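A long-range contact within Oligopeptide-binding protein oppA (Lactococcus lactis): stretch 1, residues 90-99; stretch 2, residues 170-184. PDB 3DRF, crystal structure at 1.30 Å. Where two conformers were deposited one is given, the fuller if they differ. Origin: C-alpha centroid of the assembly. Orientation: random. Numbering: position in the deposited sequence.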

ATOM      1  N   ALA A  90       0.382  -0.926 -25.063  1.00  8.20           N
ATOM      2  CA  ALA A  90      -0.637  -1.523 -25.957  1.00  8.72           C
ATOM      3  C   ALA A  90      -0.856  -2.987 -25.604  1.00  8.15           C
ATOM      4  O   ALA A  90       0.058  -3.757 -25.561  1.00  8.16           O
ATOM      5  N   LEU A  91      -2.089  -3.372 -25.359  1.00  7.82           N
ATOM      6  CA  LEU A  91      -2.464  -4.763 -25.110  1.00  7.49           C
ATOM      7  C   LEU A  91      -2.859  -5.466 -26.387  1.00  7.63           C
ATOM      8  O   LEU A  91      -3.583  -4.929 -27.152  1.00  8.61           O
ATOM      9  N   ASP A  92      -2.386  -6.666 -26.590  1.00  7.64           N
ATOM     10  CA  ASP A  92      -2.850  -7.557 -27.663  1.00  7.68           C
ATOM     11  C   ASP A  92      -3.386  -8.825 -27.030  1.00  7.07           C
ATOM     12  O   ASP A  92      -2.695  -9.668 -26.614  1.00  7.16           O
ATOM     13  N   LYS A  93      -4.700  -8.844 -26.932  1.00  6.98           N
ATOM     14  CA  LYS A  93      -5.408  -9.949 -26.256  1.00  7.15           C
ATOM     15  C   LYS A  93      -5.352 -11.303 -26.995  1.00  7.32           C
ATOM     16  O   LYS A  93      -5.530 -12.295 -26.438  1.00  7.56           O
ATOM     17  N   GLU A  94      -5.085 -11.244 -28.283  1.00  7.70           N
ATOM     18  CA  GLU A  94      -4.972 -12.493 -29.102  1.00  8.43           C
ATOM     19  C   GLU A  94      -3.609 -13.162 -28.881  1.00  8.38           C
ATOM     20  O   GLU A  94      -3.539 -14.292 -28.620  1.00  8.93           O
ATOM     21  N   SER A  95      -2.553 -12.370 -28.983  1.00  8.69           N
ATOM     22  CA  SER A  95      -1.194 -12.811 -28.695  1.00  8.91           C
ATOM     23  C   SER A  95      -0.951 -12.954 -27.175  1.00  7.92           C
ATOM     24  O   SER A  95      -0.032 -13.633 -26.795  1.00  8.16           O
ATOM     25  N   LYS A  96      -1.761 -12.291 -26.365  1.00  6.68           N
ATOM     26  CA  LYS A  96      -1.647 -12.237 -24.879  1.00  6.79           C
ATOM     27  C   LYS A  96      -0.358 -11.516 -24.448  1.00  6.16           C
ATOM     28  O   LYS A  96       0.384 -12.013 -23.705  1.00  6.45           O
ATOM     29  N   THR A  97      -0.175 -10.329 -25.013  1.00  6.54           N
ATOM     30  CA  THR A  97       1.011  -9.531 -24.729  1.00  6.60           C
ATOM     31  C   THR A  97       0.636  -8.077 -24.338  1.00  7.02           C
ATOM     32  O   THR A  97      -0.415  -7.571 -24.606  1.00  7.17           O
ATOM     33  N   ALA A  98       1.562  -7.460 -23.615  1.00  6.92           N
ATOM     34  CA  ALA A  98       1.650  -5.997 -23.446  1.00  6.98           C
ATOM     35  C   ALA A  98       2.955  -5.543 -24.125  1.00  7.04           C
ATOM     36  O   ALA A  98       3.998  -6.134 -23.940  1.00  7.41           O
ATOM     37  N   THR A  99       2.848  -4.489 -24.906  1.00  7.14           N
ATOM     38  CA  THR A  99       4.001  -3.887 -25.547  1.00  7.77           C
ATOM     39  C   THR A  99       4.132  -2.464 -25.025  1.00  7.50           C
ATOM     40  O   THR A  99       3.237  -1.659 -25.191  1.00  8.09           O
ATOM     41  N   VAL A 170      11.530  -0.296 -26.798  1.00  7.19           N
ATOM     42  CA  VAL A 170      10.342  -1.194 -26.846  1.00  7.32           C
ATOM     43  C   VAL A 170      10.578  -2.476 -26.047  1.00  6.88           C
ATOM     44  O   VAL A 170      11.573  -3.092 -26.129  1.00  6.96           O
ATOM     45  N   ILE A 171       9.574  -2.824 -25.255  1.00  6.37           N
ATOM     46  CA  ILE A 171       9.555  -4.072 -24.493  1.00  6.49           C
ATOM     47  C   ILE A 171       8.245  -4.839 -24.754  1.00  6.83           C
ATOM     48  O   ILE A 171       7.204  -4.315 -24.664  1.00  7.46           O
ATOM     49  N   LYS A 172       8.386  -6.100 -25.095  1.00  6.77           N
ATOM     50  CA  LYS A 172       7.249  -7.018 -25.215  1.00  7.35           C
ATOM     51  C   LYS A 172       7.199  -7.914 -23.980  1.00  6.88           C
ATOM     52  O   LYS A 172       8.147  -8.579 -23.648  1.00  7.49           O
ATOM     53  N   VAL A 173       6.062  -7.949 -23.332  1.00  6.62           N
ATOM     54  CA  VAL A 173       5.798  -8.846 -22.177  1.00  6.08           C
ATOM     55  C   VAL A 173       4.737  -9.890 -22.552  1.00  5.81           C
ATOM     56  O   VAL A 173       3.662  -9.572 -22.944  1.00  6.65           O
ATOM     57  N   GLN A 174       5.126 -11.146 -22.480  1.00  6.65           N
ATOM     58  CA  GLN A 174       4.269 -12.289 -22.798  1.00  6.32           C
ATOM     59  C   GLN A 174       3.627 -12.850 -21.541  1.00  6.56           C
ATOM     60  O   GLN A 174       4.292 -13.321 -20.662  1.00  6.88           O
ATOM     61  N   PHE A 175       2.323 -12.840 -21.562  1.00  6.41           N
ATOM     62  CA  PHE A 175       1.522 -13.406 -20.472  1.00  6.10           C
ATOM     63  C   PHE A 175       1.070 -14.831 -20.797  1.00  6.11           C
ATOM     64  O   PHE A 175       1.010 -15.202 -21.916  1.00  6.86           O
ATOM     65  N   LYS A 176       0.704 -15.548 -19.753  1.00  6.39           N
ATOM     66  CA  LYS A 176      -0.094 -16.801 -19.884  1.00  7.40           C
ATOM     67  C   LYS A 176      -1.550 -16.486 -20.281  1.00  7.49           C
ATOM     68  O   LYS A 176      -2.074 -17.129 -21.127  1.00  8.18           O
ATOM     69  N   GLU A 177      -2.160 -15.533 -19.601  1.00  7.32           N
ATOM     70  CA  GLU A 177      -3.477 -15.038 -19.930  1.00  7.46           C
ATOM     71  C   GLU A 177      -3.552 -13.536 -19.659  1.00  6.68           C
ATOM     72  O   GLU A 177      -2.880 -12.968 -18.812  1.00  7.09           O
ATOM     73  N   MET A 178      -4.466 -12.928 -20.382  1.00  6.61           N
ATOM     74  CA  MET A 178      -4.881 -11.561 -20.081  1.00  6.73           C
ATOM     75  C   MET A 178      -5.707 -11.563 -18.801  1.00  6.23           C
ATOM     76  O   MET A 178      -6.283 -12.555 -18.438  1.00  8.12           O
ATOM     77  N   LYS A 179      -5.699 -10.423 -18.141  1.00  5.83           N
ATOM     78  CA  LYS A 179      -6.493 -10.209 -16.933  1.00  5.61           C
ATOM     79  C   LYS A 179      -7.348  -8.948 -17.130  1.00  6.02           C
ATOM     80  O   LYS A 179      -6.897  -8.027 -17.741  1.00  5.76           O
ATOM     81  N   PRO A 180      -8.571  -8.949 -16.614  1.00  5.96           N
ATOM     82  CA  PRO A 180      -9.524  -7.856 -16.928  1.00  6.32           C
ATOM     83  C   PRO A 180      -9.046  -6.476 -16.430  1.00  6.49           C
ATOM     84  O   PRO A 180      -9.337  -5.480 -17.005  1.00  7.51           O
ATOM     85  N   GLY A 181      -8.246  -6.460 -15.390  1.00  6.19           N
ATOM     86  CA  GLY A 181      -7.700  -5.198 -14.893  1.00  6.39           C
ATOM     87  C   GLY A 181      -6.532  -4.558 -15.679  1.00  5.96           C
ATOM     88  O   GLY A 181      -6.094  -3.501 -15.319  1.00  6.55           O
ATOM     89  N   MET A 182      -6.019  -5.247 -16.696  1.00  6.29           N
ATOM     90  CA  MET A 182      -4.825  -4.789 -17.441  1.00  6.53           C
ATOM     91  C   MET A 182      -4.968  -3.447 -18.158  1.00  6.71           C
ATOM     92  O   MET A 182      -4.015  -2.867 -18.515  1.00  8.00           O
ATOM     93  N   THR A 183      -6.208  -3.036 -18.348  1.00  7.17           N
ATOM     94  CA  THR A 183      -6.501  -1.712 -18.928  1.00  7.98           C
ATOM     95  C   THR A 183      -6.306  -0.546 -17.922  1.00  7.24           C
ATOM     96  O   THR A 183      -6.333   0.580 -18.329  1.00  7.20           O
ATOM     97  N   GLN A 184      -6.013  -0.866 -16.668  0.60  6.67           N
ATOM     98  CA  GLN A 184      -6.043   0.110 -15.594  0.60  6.43           C
ATOM     99  C   GLN A 184      -4.713   0.101 -14.832  0.60  6.02           C
ATOM    100  O   GLN A 184      -4.167  -0.965 -14.509  0.60  5.73           O
TER

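Stretch 1 is a β-hairpin whose second strand, 97-99, pairs antiparallel with strand 170-174, while residues 175-183 carry stretch 2 back past the first strand. Leu-91 points toward this returning segment. In its m, t rotamer it sets CB 3.8 Å from CE of Met-178 and CD1 3.9 Å from CB of Met-182, a branched hydrocarbon that meets both methionine side chains. Met-178, with all three chi angles m, bends its flexible chain back toward the hairpin.

Asp-92 (t) serves the turn itself: its OD1 accepts from N of Ser-95 at 3.1 Å, which suits a short carboxylate beside free backbone amides. The amine of Lys-93 (p) leads away to a salt bridge with Glu-94. The O of Ser-95 accepts from NE2 of Gln-174 at 3.0 Å, and water 1 donates both to this O and to OE1 of Gln-174, so the amide uses both its ends here.

Lys-96 has positive phi and psi at the turn. Its chain, m and then t throughout, is long enough to carry NZ to OE1 of Glu-177, a 2.8 Å salt bridge, while SD of Met-178 lies 3.5 Å from its CA. Its O accepts from N of Phe-175 at 3.0 Å.

Thr-97 (p) shares a face of the sheet with Gln-174, Lys-172 and Thr-99; its CG2 lies 3.5 Å from OE1 of Gln-174 and 4.0 Å from CE of Lys-172. Ala-98 lies on the other face with Val-173, to which it is joined by two backbone hydrogen bonds. Its small CB leaves room for the Phe-175 ring (m), whose CE2 approaches it to 3.7 Å. Finally, Thr-99 (m) turns its methyl CG2 to CG1 of Val-170 (t) at 3.7 Å.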

ATOM      1  CB  ALA A  90      -0.173  -1.440 -27.377  1.00  9.29           C
ATOM      2  CB  LEU A  91      -3.639  -4.814 -24.096  1.00  7.80           C
ATOM      3  CG  LEU A  91      -3.451  -4.036 -22.765  1.00  8.58           C
ATOM      4  CD1 LEU A  91      -4.687  -4.215 -21.918  1.00 10.11           C
ATOM      5  CD2 LEU A  91      -2.201  -4.579 -21.975  1.00  9.96           C
ATOM      6  CB  ASP A  92      -1.699  -7.849 -28.641  1.00  8.10           C
ATOM      7  CG  ASP A  92      -2.088  -8.786 -29.757  1.00 10.04           C
ATOM      8  OD1 ASP A  92      -3.086  -9.451 -29.726  1.00 10.07           O
ATOM      9  OD2 ASP A  92      -1.280  -8.816 -30.687  1.00 14.28           O
ATOM     10  CB  LYS A  93      -6.876  -9.558 -25.874  1.00  7.14           C
ATOM     11  CG  LYS A  93      -7.800  -9.427 -27.111  1.00  7.85           C
ATOM     12  CD  LYS A  93      -9.162  -8.867 -26.642  1.00  8.46           C
ATOM     13  CE  LYS A  93     -10.107  -8.619 -27.770  1.00 10.38           C
ATOM     14  NZ  LYS A  93     -10.535  -9.833 -28.513  1.00 10.06           N
ATOM     15  CB  GLU A  94      -5.216 -12.179 -30.593  1.00  9.48           C
ATOM     16  CG  GLU A  94      -6.485 -11.379 -30.911  1.00 11.60           C
ATOM     17  CD  GLU A  94      -7.802 -11.824 -30.273  1.00 13.97           C
ATOM     18  OE1 GLU A  94      -7.960 -12.947 -29.862  1.00 15.09           O
ATOM     19  OE2 GLU A  94      -8.627 -10.936 -30.222  1.00 15.75           O
ATOM     20  CB  SER A  95      -0.156 -11.812 -29.267  1.00  9.40           C
ATOM     21  OG  SER A  95      -0.222 -11.809 -30.692  1.00 13.17           O
ATOM     22  CB  LYS A  96      -1.789 -13.647 -24.262  1.00  7.03           C
ATOM     23  CG  LYS A  96      -3.033 -14.393 -24.771  1.00  7.35           C
ATOM     24  CD  LYS A  96      -3.322 -15.744 -24.043  1.00  8.04           C
ATOM     25  CE  LYS A  96      -4.546 -16.416 -24.639  1.00  9.16           C
ATOM     26  NZ  LYS A  96      -4.745 -17.749 -23.967  1.00 10.32           N
ATOM     27  CB  THR A  97       1.996  -9.499 -25.934  1.00  7.72           C
ATOM     28  OG1 THR A  97       1.331  -8.870 -27.021  1.00  8.10           O
ATOM     29  CG2 THR A  97       2.382 -10.909 -26.407  1.00  8.27           C
ATOM     30  CB  ALA A  98       1.648  -5.590 -21.959  1.00  7.81           C
ATOM     31  CB  THR A  99       3.838  -3.879 -27.070  1.00  7.86           C
ATOM     32  OG1 THR A  99       3.657  -5.211 -27.518  1.00  9.76           O
ATOM     33  CG2 THR A  99       5.100  -3.324 -27.738  1.00  9.73           C
ATOM     34  CB  VAL A 170       9.965  -1.544 -28.325  1.00  7.76           C
ATOM     35  CG1 VAL A 170       8.639  -2.374 -28.388  1.00  8.57           C
ATOM     36  CG2 VAL A 170       9.863  -0.255 -29.203  1.00  9.68           C
ATOM     37  CB  ILE A 171       9.654  -3.818 -22.956  1.00  6.14           C
ATOM     38  CG1 ILE A 171      10.757  -2.775 -22.655  1.00  6.51           C
ATOM     39  CG2 ILE A 171      10.018  -5.177 -22.271  1.00  7.62           C
ATOM     40  CD1 ILE A 171      10.183  -1.303 -22.409  1.00  6.85           C
ATOM     41  CB  LYS A 172       7.433  -7.932 -26.444  1.00  7.36           C
ATOM     42  CG  LYS A 172       6.299  -8.942 -26.679  1.00  8.64           C
ATOM     43  CD  LYS A 172       6.651  -9.896 -27.882  1.00 10.31           C
ATOM     44  CE  LYS A 172       6.177 -11.329 -27.574  1.00 11.00           C
ATOM     45  NZ  LYS A 172       6.493 -12.266 -28.722  1.00 11.41           N
ATOM     46  CB  VAL A 173       5.303  -8.042 -20.941  1.00  6.04           C
ATOM     47  CG1 VAL A 173       5.057  -8.978 -19.741  1.00  7.11           C
ATOM     48  CG2 VAL A 173       6.297  -6.866 -20.631  1.00  6.72           C
ATOM     49  CB  GLN A 174       5.118 -13.395 -23.489  1.00  6.57           C
ATOM     50  CG  GLN A 174       4.314 -14.640 -23.878  1.00  6.64           C
ATOM     51  CD  GLN A 174       3.316 -14.349 -25.001  1.00  7.04           C
ATOM     52  OE1 GLN A 174       3.736 -14.100 -26.078  1.00  7.81           O
ATOM     53  NE2 GLN A 174       2.027 -14.372 -24.707  1.00  7.29           N
ATOM     54  CB  PHE A 175       0.235 -12.548 -20.225  1.00  6.18           C
ATOM     55  CG  PHE A 175       0.547 -11.067 -19.951  1.00  6.01           C
ATOM     56  CD1 PHE A 175       1.265 -10.719 -18.826  1.00  6.22           C
ATOM     57  CD2 PHE A 175       0.094 -10.097 -20.801  1.00  6.33           C
ATOM     58  CE1 PHE A 175       1.568  -9.371 -18.564  1.00  6.59           C
ATOM     59  CE2 PHE A 175       0.387  -8.736 -20.540  1.00  6.26           C
ATOM     60  CZ  PHE A 175       1.154  -8.414 -19.425  1.00  6.76           C
ATOM     61  CB  LYS A 176      -0.052 -17.621 -18.589  1.00  7.64           C
ATOM     62  CG  LYS A 176       1.380 -18.051 -18.170  1.00  8.88           C
ATOM     63  CD  LYS A 176       1.354 -18.807 -16.821  1.00 11.51           C
ATOM     64  CE  LYS A 176       2.753 -19.069 -16.422  1.00 13.60           C
ATOM     65  NZ  LYS A 176       2.731 -19.686 -15.097  1.00 16.60           N
ATOM     66  CB  GLU A 177      -4.611 -15.712 -19.070  1.00  8.15           C
ATOM     67  CG  GLU A 177      -4.676 -17.265 -19.132  1.00  9.27           C
ATOM     68  CD  GLU A 177      -5.037 -17.793 -20.518  1.00  9.00           C
ATOM     69  OE1 GLU A 177      -5.466 -17.060 -21.369  1.00  8.99           O
ATOM     70  OE2 GLU A 177      -4.869 -18.982 -20.691  1.00 11.97           O
ATOM     71  CB  MET A 178      -5.718 -10.991 -21.226  1.00  6.96           C
ATOM     72  CG  MET A 178      -5.020 -11.007 -22.572  1.00  7.84           C
ATOM     73  SD  MET A 178      -3.372 -10.162 -22.616  1.00  8.05           S
ATOM     74  CE  MET A 178      -3.787  -8.381 -22.729  1.00  9.80           C
ATOM     75  CB  LYS A 179      -5.540 -10.082 -15.719  1.00  5.81           C
ATOM     76  CG  LYS A 179      -4.462 -11.244 -15.580  1.00  6.61           C
ATOM     77  CD  LYS A 179      -5.127 -12.526 -15.081  1.00  7.58           C
ATOM     78  CE  LYS A 179      -4.103 -13.667 -15.153  1.00  7.30           C
ATOM     79  NZ  LYS A 179      -4.756 -14.895 -14.647  1.00  9.34           N
ATOM     80  CB  PRO A 180     -10.836  -8.328 -16.229  1.00  7.10           C
ATOM     81  CG  PRO A 180     -10.395  -9.335 -15.212  1.00  8.14           C
ATOM     82  CD  PRO A 180      -9.221 -10.032 -15.833  1.00  6.24           C
ATOM     83  CB  MET A 182      -4.370  -5.867 -18.425  1.00  6.06           C
ATOM     84  CG  MET A 182      -3.585  -6.997 -17.722  1.00  6.12           C
ATOM     85  SD  MET A 182      -3.216  -8.235 -19.007  1.00  6.73           S
ATOM     86  CE  MET A 182      -2.131  -9.392 -18.092  1.00  6.67           C
ATOM     87  CB  THR A 183      -7.945  -1.653 -19.452  1.00  9.22           C
ATOM     88  OG1 THR A 183      -8.798  -2.042 -18.386  1.00 10.26           O
ATOM     89  CG2 THR A 183      -8.137  -2.588 -20.676  1.00 11.21           C
ATOM     90  CB  GLN A 184      -7.210  -0.241 -14.660  0.60  7.01           C
ATOM     91  CG  GLN A 184      -7.595   0.822 -13.630  0.60  7.44           C
ATOM     92  CD  GLN A 184      -9.031   0.684 -13.124  0.60  7.72           C
ATOM     93  OE1 GLN A 184      -9.927   0.316 -13.895  0.60  8.71           O
ATOM     94  NE2 GLN A 184      -9.268   1.043 -11.842  0.60  3.70           N
TER
HETATM   95  O   HOH W   1       1.843 -15.163 -28.137  1.00 34.50           O